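Local coordinates for CBS domain protein (Bacillus anthracis, PDB 3LQN) that is of unknown function but carries a pair of CBS domains, modules that in many other proteins bind adenosine nucleotides and regulate activity, at residues H29-I32 and G33-L36; L102-S105 and F106-L110; A121-E124 and D125-E129. All coordinates share one frame; numbering follows the deposited sequence.

Contacts 1 and 2 are the two helix entries of the set, one in each CBS sequence range, leading into helices 36-46 and 106-115; their centres lie about 29 Å apart, on opposite sides of the chain's centre. Contact 3, the tip of the hairpin 118-122/128-133, comes between them. Its nearest atoms are about 6 Å from contact 1, and strand 50-54 bridges the gap: His29 and Phe128 both pack on Pro52 and Leu54. Contact 3 touches contact 2 directly, with Leu102 CD2 3.7 Å from Glu129 CB and Leu102 CD1 3.8 Å from Asn123 CB. The two sulfates, probably from the crystallisation liquor, bind at contact 1.

Contact 1: H29-I32 and G33-L36; sequences HVQI and GNGL. With SO4 (sulfate ion), chain C; SO4 (sulfate ion), chain F.
Asn34 folds its side-chain amide back over the turn to meet Gln31, and this is where the contact is tight. With CG anti to the carbonyl carbon (chi1 -75°), OD1 comes 2.9 Å from Gln31 N and accepts a nearly straight hydrogen bond, 170° at the hydrogen, although the donor stands above the amide's carbonyl plane rather than on a lone pair. The main chain answers in the reverse direction: Asn34 N donates to Gln31 O at 3.0 Å and closes the turn. Val30 closes in beside the amide, its CB 3.5 Å from Asn34 OD1.

On the outer side the partners are sulfate ions. Asn34 ND2 gives a 2.8 Å hydrogen bond to O1 of the chain F sulfate, which with the OD1 bond holds the amide's rotation, and a weak one to O3 of the chain C sulfate. Gly35 N reaches that same O3 at 2.7 Å, and His38 ND1 also bonds to sulfate. The looser part is the exposed corner, Ile32 and Gly33, where Ile32 packs on Val53, His61 and Met93. The geometry is that of a type I beta turn from Gln31 to Asn34 running into a helix N-terminus, with Gly35 as N-cap and an anion held by its N-H.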
ATOM      1  N   HIS A  29      15.065   1.444   7.627  1.00 28.86           N
ATOM      2  CA  HIS A  29      14.554   1.143   8.986  1.00 25.48           C
ATOM      3  C   HIS A  29      14.712   2.362   9.903  1.00 29.53           C
ATOM      4  O   HIS A  29      15.410   3.332   9.546  1.00 27.76           O
ATOM      5  CB  HIS A  29      15.302  -0.101   9.566  1.00 21.47           C
ATOM      6  CG  HIS A  29      16.778   0.081   9.721  1.00 30.75           C
ATOM      7  ND1 HIS A  29      17.692  -0.415   8.811  1.00 34.27           N
ATOM      8  CD2 HIS A  29      17.518   0.657  10.705  1.00 41.28           C
ATOM      9  CE1 HIS A  29      18.913  -0.130   9.211  1.00 40.42           C
ATOM     10  NE2 HIS A  29      18.837   0.523  10.362  1.00 35.20           N
ATOM     11  N   VAL A  30      14.078   2.307  11.071  1.00 23.65           N
ATOM     12  CA  VAL A  30      14.292   3.247  12.157  1.00 24.25           C
ATOM     13  C   VAL A  30      14.405   2.469  13.480  1.00 21.98           C
ATOM     14  O   VAL A  30      14.200   1.254  13.513  1.00 27.90           O
ATOM     15  CB  VAL A  30      13.127   4.311  12.225  1.00 23.01           C
ATOM     16  CG1 VAL A  30      13.227   5.255  11.020  1.00 26.17           C
ATOM     17  CG2 VAL A  30      11.751   3.607  12.262  1.00 20.68           C
ATOM     18  N   GLN A  31      14.650   3.183  14.575  1.00 23.78           N
ATOM     19  CA  GLN A  31      14.727   2.648  15.950  1.00 28.39           C
ATOM     20  C   GLN A  31      13.627   3.195  16.833  1.00 26.84           C
ATOM     21  O   GLN A  31      13.097   4.246  16.537  1.00 23.85           O
ATOM     22  CB  GLN A  31      16.078   3.065  16.563  1.00 30.56           C
ATOM     23  CG  GLN A  31      17.231   2.453  15.826  1.00 39.11           C
ATOM     24  CD  GLN A  31      18.473   2.361  16.693  1.00 52.49           C
ATOM     25  OE1 GLN A  31      19.078   1.301  16.814  1.00 52.66           O
ATOM     26  NE2 GLN A  31      18.840   3.471  17.321  1.00 42.80           N
ATOM     27  N   ILE A  32      13.292   2.526  17.942  0.99 25.26           N
ATOM     28  CA  ILE A  32      12.107   2.971  18.764  0.99 31.46           C
ATOM     29  C   ILE A  32      12.124   4.420  19.322  0.99 33.46           C
ATOM     30  O   ILE A  32      11.068   5.091  19.525  0.99 34.17           O
ATOM     31  CB  ILE A  32      11.758   1.957  19.944  0.99 39.24           C
ATOM     32  CG1 ILE A  32      12.881   1.936  20.978  0.99 37.79           C
ATOM     33  CG2 ILE A  32      11.452   0.532  19.403  0.99 43.03           C
ATOM     34  CD1 ILE A  32      12.447   1.450  22.374  0.99 46.32           C
ATOM     35  N   GLY A  33      13.319   4.910  19.565  1.00 24.72           N
ATOM     36  CA  GLY A  33      13.479   6.254  20.066  1.00 26.83           C
ATOM     37  C   GLY A  33      13.635   7.307  19.005  1.00 25.56           C
ATOM     38  O   GLY A  33      13.742   8.468  19.356  1.00 24.68           O
ATOM     39  N   ASN A  34      13.640   6.932  17.710  1.00 22.17           N
ATOM     40  CA  ASN A  34      13.634   7.982  16.683  1.00 23.98           C
ATOM     41  C   ASN A  34      12.374   8.852  16.742  1.00 21.30           C
ATOM     42  O   ASN A  34      11.298   8.342  17.050  1.00 23.57           O
ATOM     43  CB  ASN A  34      13.774   7.385  15.282  1.00 18.68           C
ATOM     44  CG  ASN A  34      15.204   6.904  14.975  1.00 22.41           C
ATOM     45  OD1 ASN A  34      15.398   5.965  14.249  1.00 25.17           O
ATOM     46  ND2 ASN A  34      16.194   7.561  15.569  1.00 26.02           N
ATOM     47  N   GLY A  35      12.525  10.145  16.456  1.00 21.08           N
ATOM     48  CA  GLY A  35      11.403  11.090  16.280  1.00 21.80           C
ATOM     49  C   GLY A  35      10.503  10.727  15.107  1.00 22.38           C
ATOM     50  O   GLY A  35      10.939  10.060  14.164  1.00 20.10           O
ATOM     51  N   LEU A  36       9.229  11.141  15.139  1.00 20.47           N
ATOM     52  CA  LEU A  36       8.360  10.850  14.011  1.00 18.83           C
ATOM     53  C   LEU A  36       8.687  11.722  12.781  1.00 21.21           C
ATOM     54  O   LEU A  36       8.373  11.330  11.700  1.00 19.22           O
ATOM     55  CB  LEU A  36       6.902  11.013  14.378  1.00 19.29           C
ATOM     56  CG  LEU A  36       6.380   9.958  15.357  1.00 18.62           C
ATOM     57  CD1 LEU A  36       4.860  10.068  15.424  1.00 19.10           C
ATOM     58  CD2 LEU A  36       6.773   8.568  14.872  1.00 21.38           C
TER
HETATM   59  S   SO4 C 162      15.706  11.767  16.037  1.00 37.02           S
HETATM   60  O1  SO4 C 162      16.125  11.330  17.379  1.00 45.83           O
HETATM   61  O2  SO4 C 162      16.936  11.967  15.282  1.00 50.63           O
HETATM   62  O3  SO4 C 162      15.040  10.635  15.474  1.00 29.05           O
HETATM   63  O4  SO4 C 162      14.890  12.933  16.098  1.00 34.45           O
HETATM   64  S   SO4 F 165      19.855   6.936  14.958  1.00130.65           S
HETATM   65  O1  SO4 F 165      18.875   6.712  16.023  1.00126.14           O
HETATM   66  O2  SO4 F 165      21.116   7.383  15.549  1.00133.99           O
HETATM   67  O3  SO4 F 165      20.111   5.685  14.246  1.00130.87           O
HETATM   68  O4  SO4 F 165      19.367   7.947  14.015  1.00125.95           O

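Contact 2: L102-S105 and F106-L110; sequences LEDS and FAKAL
The carboxylate of Asp104 has the Lys108 chain lying over one of its faces: Lys108 CD sits almost straight above Asp104 CG, 3.6 Å away, so the methylene rather than the ammonium group makes the closest approach. NZ lies farther along, over the same face, 3.7 Å from Asp104 OD1, which makes a long salt bridge. Asp104 OD2 has a stronger partner, the backbone N of Lys101, and that bond probably steadies the plane on which the lysine rests. As for the other flat group, the bond from CA to CB of Phe106 points away from residues 102-105, and its ring stacks with the ring of Phe12 and packs against Leu20, Leu140 and Leu141.

Lys108 reaches Asp104 because its CG is anti to the backbone N (chi1 -175°) and the rest of the chain is extended, running back past the helix start. Between the two, Ser105 does the capping. A chi1 of 75° swings OG under the first turn, where it accepts from Lys108 N at 3.0 Å with 152° at the hydrogen; Lys108 CB also lies 3.4 Å from OG. One turn of main-chain bonding begins at the same residue, with Ala109 N to Ser105 O at 3.1 Å, followed by Leu110 N to Phe106 O at 2.8 Å. Beyond the cap, Leu110 packs on Asn142 of the second subunit. Taken together, this is a serine N-cap, joining strand 99-101 to helix 106-115 within the second CBS domain.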
ATOM      1  N   LEU A 102      13.026 -17.345   7.181  1.00 29.61           N
ATOM      2  CA  LEU A 102      13.616 -17.505   5.861  1.00 30.92           C
ATOM      3  C   LEU A 102      13.180 -18.787   5.180  1.00 34.18           C
ATOM      4  O   LEU A 102      13.047 -18.811   3.967  1.00 31.38           O
ATOM      5  CB  LEU A 102      15.141 -17.567   6.016  1.00 30.78           C
ATOM      6  CG  LEU A 102      15.848 -16.359   6.591  1.00 33.73           C
ATOM      7  CD1 LEU A 102      17.224 -16.795   7.104  1.00 35.67           C
ATOM      8  CD2 LEU A 102      15.960 -15.293   5.502  1.00 36.43           C
ATOM      9  N   GLU A 103      13.022 -19.861   5.963  1.00 31.92           N
ATOM     10  CA  GLU A 103      12.679 -21.156   5.396  1.00 37.67           C
ATOM     11  C   GLU A 103      11.188 -21.426   5.304  1.00 37.57           C
ATOM     12  O   GLU A 103      10.788 -22.496   4.848  1.00 38.86           O
ATOM     13  CB  GLU A 103      13.392 -22.317   6.124  1.00 38.99           C
ATOM     14  CG  GLU A 103      12.980 -22.503   7.566  1.00 32.86           C
ATOM     15  CD  GLU A 103      13.885 -21.744   8.509  1.00 49.28           C
ATOM     16  OE1 GLU A 103      14.216 -20.582   8.209  1.00 45.46           O
ATOM     17  OE2 GLU A 103      14.285 -22.311   9.548  1.00 66.62           O
ATOM     18  N   ASP A 104      10.342 -20.467   5.696  1.00 31.33           N
ATOM     19  CA  ASP A 104       8.895 -20.702   5.549  1.00 30.01           C
ATOM     20  C   ASP A 104       8.465 -20.877   4.080  1.00 34.86           C
ATOM     21  O   ASP A 104       9.077 -20.311   3.169  1.00 33.63           O
ATOM     22  CB  ASP A 104       8.070 -19.568   6.202  1.00 35.52           C
ATOM     23  CG  ASP A 104       7.820 -19.808   7.690  1.00 40.04           C
ATOM     24  OD1 ASP A 104       7.766 -20.990   8.115  1.00 43.69           O
ATOM     25  OD2 ASP A 104       7.648 -18.819   8.426  1.00 33.50           O
ATOM     26  N   SER A 105       7.384 -21.630   3.874  1.00 34.42           N
ATOM     27  CA  SER A 105       6.926 -21.995   2.543  1.00 38.60           C
ATOM     28  C   SER A 105       6.226 -20.888   1.756  1.00 35.38           C
ATOM     29  O   SER A 105       5.667 -19.905   2.310  1.00 32.28           O
ATOM     30  CB  SER A 105       5.993 -23.209   2.637  1.00 46.00           C
ATOM     31  OG  SER A 105       4.724 -22.813   3.145  1.00 46.68           O
ATOM     32  N   PHE A 106       6.213 -21.068   0.436  1.00 37.91           N
ATOM     33  CA  PHE A 106       5.457 -20.161  -0.415  1.00 37.72           C
ATOM     34  C   PHE A 106       3.966 -20.156  -0.015  1.00 37.35           C
ATOM     35  O   PHE A 106       3.331 -19.117   0.065  1.00 37.66           O
ATOM     36  CB  PHE A 106       5.610 -20.548  -1.882  1.00 41.79           C
ATOM     37  CG  PHE A 106       4.736 -19.732  -2.784  1.00 43.73           C
ATOM     38  CD1 PHE A 106       5.159 -18.496  -3.230  1.00 46.20           C
ATOM     39  CD2 PHE A 106       3.459 -20.171  -3.117  1.00 47.86           C
ATOM     40  CE1 PHE A 106       4.345 -17.727  -4.024  1.00 51.05           C
ATOM     41  CE2 PHE A 106       2.642 -19.417  -3.922  1.00 52.10           C
ATOM     42  CZ  PHE A 106       3.081 -18.188  -4.377  1.00 50.75           C
ATOM     43  N   ALA A 107       3.426 -21.335   0.255  1.00 39.61           N
ATOM     44  CA  ALA A 107       2.056 -21.466   0.699  1.00 44.87           C
ATOM     45  C   ALA A 107       1.758 -20.590   1.918  1.00 38.21           C
ATOM     46  O   ALA A 107       0.709 -19.942   1.990  1.00 42.80           O
ATOM     47  CB  ALA A 107       1.765 -22.923   1.026  1.00 53.79           C
ATOM     48  N   LYS A 108       2.667 -20.605   2.883  1.00 39.47           N
ATOM     49  CA  LYS A 108       2.473 -19.861   4.123  1.00 47.28           C
ATOM     50  C   LYS A 108       2.499 -18.354   3.867  1.00 37.43           C
ATOM     51  O   LYS A 108       1.696 -17.587   4.438  1.00 37.31           O
ATOM     52  CB  LYS A 108       3.540 -20.263   5.128  1.00 39.98           C
ATOM     53  CG  LYS A 108       3.382 -19.641   6.510  1.00 52.32           C
ATOM     54  CD  LYS A 108       4.283 -20.360   7.500  1.00 53.20           C
ATOM     55  CE  LYS A 108       3.974 -19.980   8.941  1.00 65.39           C
ATOM     56  NZ  LYS A 108       4.512 -21.008   9.894  1.00 67.22           N
ATOM     57  N   ALA A 109       3.391 -17.934   2.978  1.00 30.70           N
ATOM     58  CA  ALA A 109       3.491 -16.512   2.620  1.00 33.48           C
ATOM     59  C   ALA A 109       2.274 -16.053   1.842  1.00 34.76           C
ATOM     60  O   ALA A 109       1.698 -15.019   2.149  1.00 32.55           O
ATOM     61  CB  ALA A 109       4.752 -16.239   1.808  1.00 32.71           C
ATOM     62  N   LEU A 110       1.904 -16.810   0.800  1.00 29.86           N
ATOM     63  CA  LEU A 110       0.713 -16.459   0.020  1.00 33.33           C
ATOM     64  C   LEU A 110      -0.491 -16.225   0.919  1.00 36.57           C
ATOM     65  O   LEU A 110      -1.182 -15.222   0.800  1.00 34.43           O
ATOM     66  CB  LEU A 110       0.371 -17.568  -0.969  1.00 34.26           C
ATOM     67  CG  LEU A 110      -1.032 -17.465  -1.606  1.00 39.63           C
ATOM     68  CD1 LEU A 110      -1.162 -16.214  -2.436  1.00 37.76           C
ATOM     69  CD2 LEU A 110      -1.222 -18.682  -2.449  1.00 42.14           C
TER

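Contact 3: A121-E124 and D125-E129; sequences AVNE and DGYFE
A chi1 of 75° places Asn123 CG between its backbone N and carbonyl carbon, and a chi2 of 2° eclipses OD1 with CA, so that the oxygen points into the turn toward Asp125 and Tyr127. There it takes two backbone N-H groups: Tyr127 N at 3.3 Å, from above the amide's carbonyl plane, and Asp125 N at 3.0 Å in a weak bond. The same oxygen lies at the edge of the Tyr127 ring, 3.4 Å from CD2, with amide and ring planes 82° apart. On its outer side Asn123 ND2 bonds weakly to a water that donates to Asp125 OD2 at 2.6 Å, which links the amide only loosely to Asp125. Lys59 makes a cation-pi contact with the Tyr127 ring.

Main-chain bonds close the loop that this side chain braces. Gly126 N donates to Asn123 O at 2.9 Å and Asn123 N to Tyr127 O at 3.0 Å; farther along, Glu129 N reaches Ala121 O. Between those rungs Val122 and Phe128 form a non-hydrogen-bonded antiparallel pair, CA to CA 4.6 Å. In one of its two conformers the Glu129 chain, bent at chi2, lays CG 3.4 Å from Asn123 N, its carboxylate near the Asn123 amide without a hydrogen bond. A type I turn from Asn123 to Gly126, with Gly126 at positive phi and Asn123 paired to both Gly126 and Tyr127, defines a beta hairpin with a G1 beta bulge, here joining strands 118-122 and 128-133 of the second CBS domain.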
ATOM      1  N   ALA A 121      10.635 -10.822   7.289  1.00 24.63           N
ATOM      2  CA  ALA A 121      11.338 -12.071   7.396  1.00 24.05           C
ATOM      3  C   ALA A 121      12.394 -11.902   8.462  1.00 25.93           C
ATOM      4  O   ALA A 121      13.090 -10.911   8.463  1.00 25.88           O
ATOM      5  CB  ALA A 121      11.995 -12.380   6.090  1.00 27.03           C
ATOM      6  N   VAL A 122      12.534 -12.899   9.343  1.00 29.54           N
ATOM      7  CA  VAL A 122      13.575 -12.889  10.358  1.00 31.71           C
ATOM      8  C   VAL A 122      14.286 -14.245  10.317  1.00 34.86           C
ATOM      9  O   VAL A 122      13.759 -15.210   9.754  1.00 33.76           O
ATOM     10  CB  VAL A 122      12.989 -12.667  11.742  1.00 31.71           C
ATOM     11  CG1 VAL A 122      12.306 -11.257  11.824  1.00 31.08           C
ATOM     12  CG2 VAL A 122      12.013 -13.762  12.066  1.00 35.85           C
ATOM     13  N   ASN A 123      15.494 -14.297  10.852  1.00 27.66           N
ATOM     14  CA  ASN A 123      16.167 -15.594  10.985  1.00 33.80           C
ATOM     15  C   ASN A 123      15.832 -16.234  12.309  1.00 40.62           C
ATOM     16  O   ASN A 123      15.036 -15.696  13.078  1.00 39.98           O
ATOM     17  CB  ASN A 123      17.674 -15.559  10.659  1.00 37.00           C
ATOM     18  CG  ASN A 123      18.530 -14.919  11.753  1.00 45.79           C
ATOM     19  OD1 ASN A 123      18.037 -14.515  12.804  1.00 40.97           O
ATOM     20  ND2 ASN A 123      19.831 -14.825  11.491  1.00 45.97           N
ATOM     21  N   GLU A 124      16.402 -17.408  12.546  1.00 47.71           N
ATOM     22  CA  GLU A 124      16.217 -18.128  13.795  1.00 67.38           C
ATOM     23  C   GLU A 124      16.202 -17.170  14.995  1.00 57.61           C
ATOM     24  O   GLU A 124      15.286 -17.210  15.817  1.00 60.15           O
ATOM     25  CB  GLU A 124      17.320 -19.196  13.942  1.00 79.73           C
ATOM     26  CG  GLU A 124      18.736 -18.685  13.588  1.00 87.05           C
ATOM     27  CD  GLU A 124      19.802 -19.781  13.471  1.00 88.93           C
ATOM     28  OE1 GLU A 124      19.576 -20.910  13.957  1.00 93.29           O
ATOM     29  OE2 GLU A 124      20.875 -19.501  12.892  1.00 79.91           O
ATOM     30  N   ASP A 125      17.205 -16.293  15.062  1.00 55.52           N
ATOM     31  CA  ASP A 125      17.453 -15.432  16.229  1.00 55.31           C
ATOM     32  C   ASP A 125      16.742 -14.082  16.201  1.00 52.15           C
ATOM     33  O   ASP A 125      17.116 -13.165  16.950  1.00 43.26           O
ATOM     34  CB  ASP A 125      18.957 -15.139  16.371  1.00 62.01           C
ATOM     35  CG  ASP A 125      19.808 -16.400  16.461  1.00 66.33           C
ATOM     36  OD1 ASP A 125      19.469 -17.302  17.255  1.00 56.06           O
ATOM     37  OD2 ASP A 125      20.831 -16.470  15.742  1.00 71.86           O
ATOM     38  N   GLY A 126      15.750 -13.929  15.329  1.00 47.52           N
ATOM     39  CA  GLY A 126      14.979 -12.698  15.307  1.00 42.48           C
ATOM     40  C   GLY A 126      15.649 -11.501  14.647  1.00 29.09           C
ATOM     41  O   GLY A 126      15.106 -10.387  14.679  1.00 33.74           O
ATOM     42  N   TYR A 127      16.807 -11.729  14.031  1.00 34.67           N
ATOM     43  CA  TYR A 127      17.431 -10.666  13.272  1.00 29.14           C
ATOM     44  C   TYR A 127      16.526 -10.419  12.086  1.00 30.90           C
ATOM     45  O   TYR A 127      16.033 -11.374  11.472  1.00 30.08           O
ATOM     46  CB  TYR A 127      18.846 -11.034  12.774  1.00 29.40           C
ATOM     47  CG  TYR A 127      19.862 -11.167  13.918  1.00 42.21           C
ATOM     48  CD1 TYR A 127      20.423 -10.041  14.531  1.00 39.79           C
ATOM     49  CD2 TYR A 127      20.233 -12.419  14.392  1.00 44.66           C
ATOM     50  CE1 TYR A 127      21.335 -10.177  15.609  1.00 36.34           C
ATOM     51  CE2 TYR A 127      21.131 -12.558  15.453  1.00 43.81           C
ATOM     52  CZ  TYR A 127      21.671 -11.439  16.048  1.00 47.41           C
ATOM     53  OH  TYR A 127      22.565 -11.622  17.085  1.00 49.17           O
ATOM     54  N   PHE A 128      16.385  -9.161  11.709  1.00 28.15           N
ATOM     55  CA  PHE A 128      15.630  -8.790  10.511  1.00 25.89           C
ATOM     56  C   PHE A 128      16.442  -9.166   9.254  1.00 24.76           C
ATOM     57  O   PHE A 128      17.606  -8.825   9.157  1.00 24.43           O
ATOM     58  CB  PHE A 128      15.389  -7.272  10.574  1.00 23.88           C
ATOM     59  CG  PHE A 128      14.769  -6.714   9.346  1.00 23.76           C
ATOM     60  CD1 PHE A 128      13.504  -7.128   8.937  1.00 23.60           C
ATOM     61  CD2 PHE A 128      15.472  -5.837   8.552  1.00 26.62           C
ATOM     62  CE1 PHE A 128      12.917  -6.601   7.775  1.00 22.42           C
ATOM     63  CE2 PHE A 128      14.904  -5.338   7.380  1.00 23.38           C
ATOM     64  CZ  PHE A 128      13.633  -5.719   6.999  1.00 20.53           C
ATOM     65  N   GLU A 129      15.795  -9.838   8.293  0.64 26.01           N
ATOM     66  CA  GLU A 129      16.461 -10.419   7.118  0.64 24.48           C
ATOM     67  C   GLU A 129      15.967  -9.876   5.782  0.64 26.98           C
ATOM     68  O   GLU A 129      16.655  -9.984   4.758  0.64 22.19           O
ATOM     69  CB  GLU A 129      16.246 -11.943   7.130  0.64 26.61           C
ATOM     70  CG  GLU A 129      16.980 -12.583   8.292  0.64 23.87           C
ATOM     71  CD  GLU A 129      18.490 -12.359   8.217  0.64 34.14           C
ATOM     72  OE1 GLU A 129      19.155 -12.234   9.287  0.64 34.72           O
ATOM     73  OE2 GLU A 129      19.027 -12.315   7.086  0.64 36.46           O
TER
HETATM   74  O   HOH W   1      22.130 -15.591  13.652  1.00 46.98           O